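Local coordinates for protein cytochrome C549 (Arthrospira maxima, PDB 1F1C) that carries one covalently bound heme c and serves as an extrinsic lumenal subunit of photosystem II that is thought to stabilise the oxygen-evolving complex, at residues I24-Q29 and L110-G115; T7-A12 and Y116-P121; N32-Q37 and P100-I105. All blocks are in the same frame, centred on the assembly; numbering follows the deposited sequence.

Contact 1 of 3, residues I24-Q29 and L110-G115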
loop_
_atom_site.group_PDB
_atom_site.type_symbol
_atom_site.label_atom_id
_atom_site.label_comp_id
_atom_site.label_asym_id
_atom_site.label_seq_id
_atom_site.Cartn_x
_atom_site.Cartn_y
_atom_site.Cartn_z
ATOM N N ILE A 24 -13.632 -4.300 -23.393
ATOM C CA ILE A 24 -13.816 -5.022 -22.147
ATOM C C ILE A 24 -12.838 -6.192 -22.048
ATOM O O ILE A 24 -12.343 -6.498 -20.960
ATOM C CB ILE A 24 -15.266 -5.530 -22.019
ATOM C CG1 ILE A 24 -16.223 -4.336 -21.975
ATOM C CG2 ILE A 24 -15.423 -6.358 -20.766
ATOM C CD1 ILE A 24 -17.680 -4.727 -22.029
ATOM N N LYS A 25 -12.560 -6.847 -23.174
ATOM C CA LYS A 25 -11.617 -7.965 -23.191
ATOM C C LYS A 25 -10.266 -7.429 -22.757
ATOM O O LYS A 25 -9.530 -8.091 -22.028
ATOM C CB LYS A 25 -11.478 -8.551 -24.602
ATOM C CG LYS A 25 -12.610 -9.468 -25.057
ATOM C CD LYS A 25 -12.605 -10.784 -24.293
ATOM C CE LYS A 25 -13.655 -11.750 -24.837
ATOM N NZ LYS A 25 -13.710 -13.023 -24.060
ATOM N N LYS A 26 -9.940 -6.225 -23.222
ATOM C CA LYS A 26 -8.671 -5.587 -22.886
ATOM C C LYS A 26 -8.656 -5.112 -21.439
ATOM O O LYS A 26 -7.618 -5.147 -20.782
ATOM C CB LYS A 26 -8.405 -4.397 -23.805
ATOM C CG LYS A 26 -8.080 -4.770 -25.242
ATOM C CD LYS A 26 -7.767 -3.523 -26.057
ATOM C CE LYS A 26 -7.416 -3.871 -27.489
ATOM N NZ LYS A 26 -7.101 -2.662 -28.309
ATOM N N GLY A 27 -9.807 -4.666 -20.947
ATOM C CA GLY A 27 -9.878 -4.210 -19.570
ATOM C C GLY A 27 -9.586 -5.377 -18.642
ATOM O O GLY A 27 -8.870 -5.241 -17.649
ATOM N N GLN A 28 -10.147 -6.533 -18.976
ATOM C CA GLN A 28 -9.949 -7.744 -18.193
ATOM C C GLN A 28 -8.461 -8.046 -18.083
ATOM O O GLN A 28 -7.948 -8.290 -16.993
ATOM C CB GLN A 28 -10.673 -8.923 -18.854
ATOM C CG GLN A 28 -10.631 -10.210 -18.040
ATOM C CD GLN A 28 -11.348 -11.358 -18.722
ATOM O OE1 GLN A 28 -11.093 -11.650 -19.888
ATOM N NE2 GLN A 28 -12.247 -12.015 -18.000
ATOM N N GLN A 29 -7.774 -8.028 -19.221
ATOM C CA GLN A 29 -6.341 -8.290 -19.258
ATOM C C GLN A 29 -5.606 -7.376 -18.307
ATOM O O GLN A 29 -4.874 -7.838 -17.433
ATOM C CB GLN A 29 -5.788 -8.077 -20.665
ATOM C CG GLN A 29 -6.109 -9.191 -21.632
ATOM C CD GLN A 29 -5.932 -8.762 -23.070
ATOM O OE1 GLN A 29 -4.921 -8.144 -23.430
ATOM N NE2 GLN A 29 -6.916 -9.086 -23.910
ATOM N N LEU A 110 -7.261 2.414 -18.769
ATOM C CA LEU A 110 -7.984 2.795 -17.570
ATOM C C LEU A 110 -9.470 2.784 -17.838
ATOM O O LEU A 110 -10.270 2.362 -17.000
ATOM C CB LEU A 110 -7.534 4.180 -17.102
ATOM C CG LEU A 110 -6.560 4.167 -15.920
ATOM C CD1 LEU A 110 -5.695 2.915 -15.947
ATOM C CD2 LEU A 110 -5.705 5.426 -15.957
ATOM N N TYR A 111 -9.820 3.243 -19.026
ATOM C CA TYR A 111 -11.201 3.301 -19.483
ATOM C C TYR A 111 -11.769 1.875 -19.617
ATOM O O TYR A 111 -12.916 1.610 -19.239
ATOM C CB TYR A 111 -11.228 4.022 -20.834
ATOM C CG TYR A 111 -12.556 4.011 -21.563
ATOM C CD1 TYR A 111 -13.521 4.989 -21.315
ATOM C CD2 TYR A 111 -12.819 3.058 -22.558
ATOM C CE1 TYR A 111 -14.716 5.027 -22.056
ATOM C CE2 TYR A 111 -14.002 3.084 -23.296
ATOM C CZ TYR A 111 -14.941 4.073 -23.044
ATOM O OH TYR A 111 -16.081 4.129 -23.812
ATOM N N ASN A 112 -10.949 0.970 -20.153
ATOM C CA ASN A 112 -11.330 -0.431 -20.368
ATOM C C ASN A 112 -11.471 -1.197 -19.040
ATOM O O ASN A 112 -12.442 -1.945 -18.827
ATOM C CB ASN A 112 -10.277 -1.129 -21.249
ATOM C CG ASN A 112 -10.127 -0.480 -22.632
ATOM O OD1 ASN A 112 -9.076 -0.588 -23.257
ATOM N ND2 ASN A 112 -11.175 0.174 -23.110
ATOM N N VAL A 113 -10.497 -1.018 -18.151
ATOM C CA VAL A 113 -10.541 -1.699 -16.869
ATOM C C VAL A 113 -11.792 -1.234 -16.127
ATOM O O VAL A 113 -12.464 -2.037 -15.472
ATOM C CB VAL A 113 -9.284 -1.392 -16.011
ATOM C CG1 VAL A 113 -9.299 -2.238 -14.741
ATOM C CG2 VAL A 113 -8.034 -1.679 -16.805
ATOM N N ALA A 114 -12.105 0.054 -16.246
ATOM C CA ALA A 114 -13.280 0.626 -15.594
ATOM C C ALA A 114 -14.557 -0.040 -16.111
ATOM O O ALA A 114 -15.469 -0.353 -15.344
ATOM C CB ALA A 114 -13.330 2.136 -15.842
ATOM N N GLY A 115 -14.617 -0.251 -17.424
ATOM C CA GLY A 115 -15.775 -0.892 -18.003
ATOM C C GLY A 115 -15.846 -2.334 -17.541
ATOM O O GLY A 115 -16.926 -2.850 -17.242
#

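Contact 2 of 3, residues T7-A12 and Y116-P121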
loop_
_atom_site.group_PDB
_atom_site.type_symbol
_atom_site.label_atom_id
_atom_site.label_comp_id
_atom_site.label_asym_id
_atom_site.label_seq_id
_atom_site.Cartn_x
_atom_site.Cartn_y
_atom_site.Cartn_z
ATOM N N THR A 7 -23.697 -1.014 -21.468
ATOM C CA THR A 7 -24.012 0.402 -21.301
ATOM C C THR A 7 -23.703 0.748 -19.843
ATOM O O THR A 7 -24.331 0.203 -18.938
ATOM C CB THR A 7 -25.509 0.700 -21.559
ATOM O OG1 THR A 7 -25.862 0.340 -22.903
ATOM C CG2 THR A 7 -25.792 2.178 -21.365
ATOM N N PHE A 8 -22.739 1.640 -19.614
ATOM C CA PHE A 8 -22.382 2.016 -18.254
ATOM C C PHE A 8 -22.439 3.517 -18.072
ATOM O O PHE A 8 -22.448 4.268 -19.045
ATOM C CB PHE A 8 -20.961 1.562 -17.913
ATOM C CG PHE A 8 -20.617 0.207 -18.429
ATOM C CD1 PHE A 8 -20.073 0.058 -19.697
ATOM C CD2 PHE A 8 -20.861 -0.928 -17.661
ATOM C CE1 PHE A 8 -19.777 -1.204 -20.199
ATOM C CE2 PHE A 8 -20.569 -2.200 -18.154
ATOM C CZ PHE A 8 -20.027 -2.339 -19.425
ATOM N N PRO A 9 -22.488 3.976 -16.816
ATOM C CA PRO A 9 -22.530 5.413 -16.565
ATOM C C PRO A 9 -21.090 5.860 -16.794
ATOM O O PRO A 9 -20.176 5.330 -16.159
ATOM C CB PRO A 9 -22.909 5.506 -15.086
ATOM C CG PRO A 9 -23.433 4.144 -14.739
ATOM C CD PRO A 9 -22.603 3.220 -15.561
ATOM N N ILE A 10 -20.871 6.808 -17.698
ATOM C CA ILE A 10 -19.512 7.260 -17.966
ATOM C C ILE A 10 -19.042 8.250 -16.906
ATOM O O ILE A 10 -17.852 8.331 -16.606
ATOM C CB ILE A 10 -19.392 7.927 -19.351
ATOM C CG1 ILE A 10 -17.955 8.416 -19.545
ATOM C CG2 ILE A 10 -20.378 9.076 -19.466
ATOM C CD1 ILE A 10 -17.767 9.340 -20.713
ATOM N N ASN A 11 -19.981 9.001 -16.342
ATOM C CA ASN A 11 -19.656 9.979 -15.313
ATOM C C ASN A 11 -20.730 9.961 -14.244
ATOM O O ASN A 11 -21.670 9.169 -14.315
ATOM C CB ASN A 11 -19.567 11.386 -15.908
ATOM C CG ASN A 11 -20.809 11.758 -16.692
ATOM O OD1 ASN A 11 -21.908 11.259 -16.419
ATOM N ND2 ASN A 11 -20.646 12.643 -17.668
ATOM N N ALA A 12 -20.591 10.852 -13.266
ATOM C CA ALA A 12 -21.539 10.938 -12.161
ATOM C C ALA A 12 -22.786 11.734 -12.517
ATOM O O ALA A 12 -23.728 11.800 -11.726
ATOM C CB ALA A 12 -20.863 11.557 -10.952
ATOM N N TYR A 116 -14.691 -2.991 -17.491
ATOM C CA TYR A 116 -14.624 -4.385 -17.055
ATOM C C TYR A 116 -15.157 -4.521 -15.630
ATOM O O TYR A 116 -16.056 -5.324 -15.363
ATOM C CB TYR A 116 -13.176 -4.896 -17.104
ATOM C CG TYR A 116 -13.013 -6.267 -16.495
ATOM C CD1 TYR A 116 -13.570 -7.388 -17.102
ATOM C CD2 TYR A 116 -12.340 -6.437 -15.286
ATOM C CE1 TYR A 116 -13.465 -8.647 -16.521
ATOM C CE2 TYR A 116 -12.226 -7.689 -14.699
ATOM C CZ TYR A 116 -12.793 -8.789 -15.321
ATOM O OH TYR A 116 -12.694 -10.031 -14.738
ATOM N N ILE A 117 -14.590 -3.739 -14.716
ATOM C CA ILE A 117 -15.013 -3.774 -13.325
ATOM C C ILE A 117 -16.525 -3.612 -13.201
ATOM O O ILE A 117 -17.170 -4.390 -12.505
ATOM C CB ILE A 117 -14.310 -2.662 -12.491
ATOM C CG1 ILE A 117 -12.809 -2.986 -12.342
ATOM C CG2 ILE A 117 -15.007 -2.520 -11.126
ATOM C CD1 ILE A 117 -11.963 -1.904 -11.616
ATOM N N LEU A 118 -17.084 -2.614 -13.887
ATOM C CA LEU A 118 -18.525 -2.344 -13.835
ATOM C C LEU A 118 -19.363 -3.421 -14.516
ATOM O O LEU A 118 -20.561 -3.554 -14.247
ATOM C CB LEU A 118 -18.843 -0.985 -14.481
ATOM C CG LEU A 118 -18.175 0.283 -13.927
ATOM C CD1 LEU A 118 -18.545 1.458 -14.824
ATOM C CD2 LEU A 118 -18.605 0.541 -12.495
ATOM N N LEU A 119 -18.742 -4.187 -15.403
ATOM C CA LEU A 119 -19.454 -5.237 -16.109
ATOM C C LEU A 119 -19.692 -6.480 -15.255
ATOM O O LEU A 119 -20.788 -7.021 -15.248
ATOM C CB LEU A 119 -18.684 -5.648 -17.361
ATOM C CG LEU A 119 -19.298 -6.801 -18.169
ATOM C CD1 LEU A 119 -20.620 -6.373 -18.784
ATOM C CD2 LEU A 119 -18.318 -7.217 -19.259
ATOM N N GLN A 120 -18.666 -6.913 -14.525
ATOM C CA GLN A 120 -18.747 -8.124 -13.724
ATOM C C GLN A 120 -20.028 -8.381 -12.940
ATOM O O GLN A 120 -20.628 -9.444 -13.085
ATOM C CB GLN A 120 -17.517 -8.215 -12.833
ATOM C CG GLN A 120 -16.254 -8.226 -13.665
ATOM C CD GLN A 120 -16.385 -9.128 -14.889
ATOM O OE1 GLN A 120 -16.444 -10.345 -14.770
ATOM N NE2 GLN A 120 -16.447 -8.524 -16.064
ATOM N N PRO A 121 -20.482 -7.427 -12.111
ATOM C CA PRO A 121 -21.727 -7.741 -11.392
ATOM C C PRO A 121 -22.933 -7.941 -12.329
ATOM O O PRO A 121 -23.867 -8.676 -12.022
ATOM C CB PRO A 121 -21.892 -6.552 -10.448
ATOM C CG PRO A 121 -21.176 -5.421 -11.175
ATOM C CD PRO A 121 -19.958 -6.097 -11.743
#

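Contact 3 of 3, residues N32-Q37 and P100-I105. With HEC (heme c), chain C.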
loop_
_atom_site.group_PDB
_atom_site.type_symbol
_atom_site.label_atom_id
_atom_site.label_comp_id
_atom_site.label_asym_id
_atom_site.label_seq_id
_atom_site.Cartn_x
_atom_site.Cartn_y
_atom_site.Cartn_z
ATOM N N ASN A 32 -6.530 -8.401 -14.820
ATOM C CA ASN A 32 -5.906 -9.641 -14.379
ATOM C C ASN A 32 -4.412 -9.502 -14.175
ATOM O O ASN A 32 -3.807 -10.267 -13.424
ATOM C CB ASN A 32 -6.179 -10.773 -15.371
ATOM C CG ASN A 32 -7.615 -11.245 -15.323
ATOM O OD1 ASN A 32 -8.300 -11.088 -14.307
ATOM N ND2 ASN A 32 -8.078 -11.843 -16.410
ATOM N N ALA A 33 -3.819 -8.519 -14.835
ATOM C CA ALA A 33 -2.387 -8.312 -14.715
ATOM C C ALA A 33 -2.008 -7.382 -13.572
ATOM O O ALA A 33 -1.037 -7.639 -12.854
ATOM C CB ALA A 33 -1.839 -7.772 -16.019
ATOM N N ALA A 34 -2.784 -6.319 -13.375
ATOM C CA ALA A 34 -2.456 -5.333 -12.336
ATOM C C ALA A 34 -3.374 -5.245 -11.130
ATOM O O ALA A 34 -3.073 -4.520 -10.180
ATOM C CB ALA A 34 -2.345 -3.944 -12.969
ATOM N N CYS A 35 -4.471 -5.983 -11.132
ATOM C CA CYS A 35 -5.393 -5.863 -10.017
ATOM C C CYS A 35 -5.807 -7.152 -9.337
ATOM O O CYS A 35 -6.141 -7.153 -8.144
ATOM C CB CYS A 35 -6.633 -5.126 -10.515
ATOM S SG CYS A 35 -6.186 -3.855 -11.719
ATOM N N ALA A 36 -5.791 -8.244 -10.090
ATOM C CA ALA A 36 -6.214 -9.547 -9.576
ATOM C C ALA A 36 -5.477 -10.006 -8.325
ATOM O O ALA A 36 -5.960 -10.867 -7.595
ATOM C CB ALA A 36 -6.080 -10.597 -10.675
ATOM N N GLN A 37 -4.305 -9.436 -8.079
ATOM C CA GLN A 37 -3.512 -9.797 -6.911
ATOM C C GLN A 37 -4.263 -9.526 -5.612
ATOM O O GLN A 37 -4.176 -10.296 -4.665
ATOM C CB GLN A 37 -2.209 -9.010 -6.911
ATOM C CG GLN A 37 -1.389 -9.151 -5.643
ATOM C CD GLN A 37 -0.317 -8.089 -5.555
ATOM O OE1 GLN A 37 0.481 -7.924 -6.479
ATOM N NE2 GLN A 37 -0.294 -7.352 -4.444
ATOM N N PRO A 100 5.346 -2.465 -11.360
ATOM C CA PRO A 100 5.806 -2.572 -12.751
ATOM C C PRO A 100 4.689 -2.571 -13.802
ATOM O O PRO A 100 4.819 -1.949 -14.862
ATOM C CB PRO A 100 6.585 -3.885 -12.754
ATOM C CG PRO A 100 7.120 -3.961 -11.364
ATOM C CD PRO A 100 5.940 -3.530 -10.532
ATOM N N LYS A 101 3.594 -3.262 -13.505
ATOM C CA LYS A 101 2.482 -3.343 -14.441
ATOM C C LYS A 101 1.754 -2.027 -14.702
ATOM O O LYS A 101 0.843 -1.975 -15.525
ATOM C CB LYS A 101 1.488 -4.398 -13.963
ATOM C CG LYS A 101 2.064 -5.808 -13.931
ATOM C CD LYS A 101 2.475 -6.258 -15.326
ATOM C CE LYS A 101 2.949 -7.702 -15.329
ATOM N NZ LYS A 101 3.277 -8.158 -16.713
ATOM N N MET A 102 2.150 -0.964 -14.012
ATOM C CA MET A 102 1.504 0.332 -14.196
ATOM C C MET A 102 2.345 1.277 -15.054
ATOM O O MET A 102 1.974 2.438 -15.263
ATOM C CB MET A 102 1.231 0.987 -12.837
ATOM C CG MET A 102 0.318 0.189 -11.912
ATOM S SD MET A 102 -1.306 -0.167 -12.628
ATOM C CE MET A 102 -2.022 1.503 -12.719
ATOM N N ARG A 103 3.469 0.778 -15.562
ATOM C CA ARG A 103 4.361 1.601 -16.373
ATOM C C ARG A 103 3.874 1.894 -17.790
ATOM O O ARG A 103 4.112 2.979 -18.314
ATOM C CB ARG A 103 5.753 0.964 -16.430
ATOM C CG ARG A 103 6.474 0.942 -15.091
ATOM C CD ARG A 103 7.888 0.398 -15.227
ATOM N NE ARG A 103 7.901 -0.989 -15.685
ATOM N N ASN A 104 3.189 0.937 -18.408
ATOM C CA ASN A 104 2.699 1.132 -19.769
ATOM C C ASN A 104 1.185 1.302 -19.850
ATOM O O ASN A 104 0.594 1.162 -20.925
ATOM C CB ASN A 104 3.122 -0.042 -20.657
ATOM C CG ASN A 104 4.624 -0.163 -20.782
ATOM O OD1 ASN A 104 5.317 0.825 -21.046
ATOM N ND2 ASN A 104 5.141 -1.377 -20.601
ATOM N N ILE A 105 0.553 1.604 -18.722
ATOM C CA ILE A 105 -0.890 1.774 -18.717
ATOM C C ILE A 105 -1.272 3.134 -19.280
ATOM O O ILE A 105 -0.731 4.164 -18.872
ATOM C CB ILE A 105 -1.470 1.635 -17.296
ATOM C CG1 ILE A 105 -1.097 0.266 -16.711
ATOM C CG2 ILE A 105 -2.978 1.783 -17.338
ATOM C CD1 ILE A 105 -1.593 -0.926 -17.517
HETATM FE FE HEC C . -7.137 -1.707 -5.467
HETATM C CHA HEC C . -9.302 -0.213 -3.317
HETATM C CHB HEC C . -9.182 -0.739 -8.141
HETATM C CHC HEC C . -4.937 -2.975 -7.736
HETATM C CHD HEC C . -5.422 -3.058 -2.885
HETATM N NA HEC C . -8.810 -0.647 -5.680
HETATM C C1A HEC C . -9.566 -0.092 -4.683
HETATM C C2A HEC C . -10.743 0.512 -5.247
HETATM C C3A HEC C . -10.711 0.370 -6.572
HETATM C C4A HEC C . -9.540 -0.387 -6.841
HETATM C CMA HEC C . -11.585 1.042 -7.619
HETATM C CAA HEC C . -11.817 1.227 -4.498
HETATM C CBA HEC C . -12.793 0.173 -4.043
HETATM C CGA HEC C . -14.032 0.782 -3.452
HETATM O O1A HEC C . -14.082 2.021 -3.338
HETATM O O2A HEC C . -14.953 0.024 -3.101
HETATM N NB HEC C . -7.055 -1.810 -7.468
HETATM C C1B HEC C . -8.005 -1.386 -8.427
HETATM C C2B HEC C . -7.535 -1.572 -9.759
HETATM C C3B HEC C . -6.288 -2.074 -9.648
HETATM C C4B HEC C . -6.019 -2.284 -8.243
HETATM C CMB HEC C . -8.272 -1.295 -11.058
HETATM C CAB HEC C . -5.417 -2.304 -10.712
HETATM C CBB HEC C . -4.941 -1.253 -11.521
HETATM N NC HEC C . -5.560 -2.806 -5.334
HETATM C C1C HEC C . -4.768 -3.266 -6.374
HETATM C C2C HEC C . -3.691 -4.062 -5.891
HETATM C C3C HEC C . -3.764 -4.051 -4.528
HETATM C C4C HEC C . -4.974 -3.296 -4.191
HETATM C CMC HEC C . -2.688 -4.845 -6.736
HETATM C CAC HEC C . -2.909 -4.778 -3.659
HETATM C CBC HEC C . -1.499 -4.551 -3.635
HETATM N ND HEC C . -7.284 -1.599 -3.515
HETATM C C1D HEC C . -6.462 -2.183 -2.577
HETATM C C2D HEC C . -6.867 -1.856 -1.253
HETATM C C3D HEC C . -7.949 -1.062 -1.377
HETATM C C4D HEC C . -8.231 -0.923 -2.781
HETATM C CMD HEC C . -6.324 -2.479 0.053
HETATM C CAD HEC C . -8.700 -0.350 -0.247
HETATM C CBD HEC C . -8.090 1.010 0.089
HETATM C CGD HEC C . -8.876 1.765 1.158
HETATM O O1D HEC C . -10.020 2.180 0.898
HETATM O O2D HEC C . -8.347 1.941 2.273
#

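Contact 1 of 3, residues I24-Q29 and L110-G115
Gly27 and Asn112 meet at the crossing of two helices whose local axes approach to 7.1 Å and stand almost perpendicular, with a signed crossing angle of -93°. Most of the closeness is backbone against backbone. The CA of Gly27 lies 3.7 Å from the CA of Val113 and 3.5 Å from Val113 N, so the two main chains touch directly; glycine has no side chain, so the Asn112 carbonyl oxygen can come directly against its CA. That same oxygen receives a CA-H...O contact from Gly27, 3.5 Å from Gly27 CA to Asn112 O, with a fairly straight angle of 156° at the hydrogen.

Side chains close the flanks. On one, CB of Asn112 rests against Gly27 CA, and its OD1 lies 3.9 Å from CB of Lys26, whose extended chain then leads away from the interface. On the other, CG2 of Val113 approaches Gly27 O at 3.8 Å.

This near-perpendicular packing of the N- and C-terminal helices is the characteristic core of the cytochrome c fold. Val113 also touches the heme and packs on Val30 and Phe31, while Leu110 and Ala114 lean on helix 67-75, leaving helix 107-124 packed against both helix 21-34 and helix 67-75.

Contact 2 of 3, residues T7-A12 and Y116-P121
This is an apolar strand-to-helix contact in which the N-terminal strand 7-9 is laid across the C-terminal helix 107-124 of the cytochrome c fold. The strand pairs antiparallel with strand 16-18 in a small two-stranded sheet, and the contact joins that sheet to the helical core. Strand and local helix axes approach to 9.4 Å at their closest and cross at 115°, a separation spanned chiefly by the ring of Phe8.

Phe8 points at the helix and reaches two consecutive residues through its CD2 and CE2 atoms. CD2 meets CB of Leu118 at 3.8 Å, and CE2 lies equally close, 3.8 Å, to CA of Leu119; both approach the ring obliquely. Farther out, Leu119 has chi1 177° and chi2 67°, which together bring its CD1 to within 4.1 Å of Phe8 CZ, the two side chains crossing at a slant. Leu118 works in the other direction: its CD1 reaches back to the base of Phe8, 3.9 Å from CB, and loosely towards CD of Pro9.

Ile67 packs on both Phe8 and Leu118, so helix 67-75 joins the same apolar cluster, and Leu19 also touches the ring. On the helix, Leu119 continues onto Ile24 of helix 21-34.

The helix is kinked at Pro121, whose nitrogen makes no bond to the preceding turn. Just before it, the carbonyl oxygen of Tyr116 accepts three N-H groups, from Leu119 N, Gln120 N and the Gln120 side chain. Gln120 folds back over one face of the Tyr116 ring, CG lying 3.9 Å above its plane and offset toward the rim of the ring, and NE2 reaches Tyr116 O at 3.3 Å.

Contact 3 of 3, residues N32-Q37 and P100-I105
Met102 turns its side chain back towards Ala34 and the heme. Its CB does not point at the opposing segment, but the bend at chi2 (-58°) brings SD inwards, and chi3 (-67°) sets the direction of CE. SD faces two partners that lie close together, 3.9 Å from CB of Ala34 and 4.0 Å from CBB of the heme, the methyl end of a thioether-linked substituent. At the tip, CE stays beside the same CBB at 4.2 Å.

Ala34 directly precedes Cys35, the first cysteine of the CXXCH heme-binding motif of c-type cytochromes. Cys35 SG is bonded covalently to the heme at CAB, 2.0 Å away; Cys38 makes the other thioether link, and His39 and His90 are the axial ligands of the iron. The methionine therefore packs beside the attachment point and is not a ligand of the metal.

Lys101 is exposed; its CB is 4.0 Å from CB of Ala34, and CG passes 3.8 Å from the carbonyl oxygen of Ala33, after which the chain leads away. Near the other thioether, Gln37 extends until NE2 is 3.2 Å from CBC of the heme, and Gln37 also packs on Ile98 of the second subunit.

Contacts 1 and 2 share helix 107-124 and follow each other along it, their centres about 10 Å apart; CG2 of Ile24 meets CD2 of Leu119 at 3.4 Å, and Gln28 packs on Tyr116. Contact 3 lies about 12 Å from contact 1 between centres, shares helix 21-34, and touches it where Leu110 CD1 approaches Ile105 CG2 at 3.3 Å. Contacts 2 and 3 do not touch and sit on opposite sides of the chain's centre, with centres about 20 Å apart. In sequence the three are nested, contact 3 innermost. Cys35 of contact 3 is bonded to the heme, the Val113 side chain of contact 1 lies about 4 Å from it, and that of Leu118 in contact 2 about 9 Å.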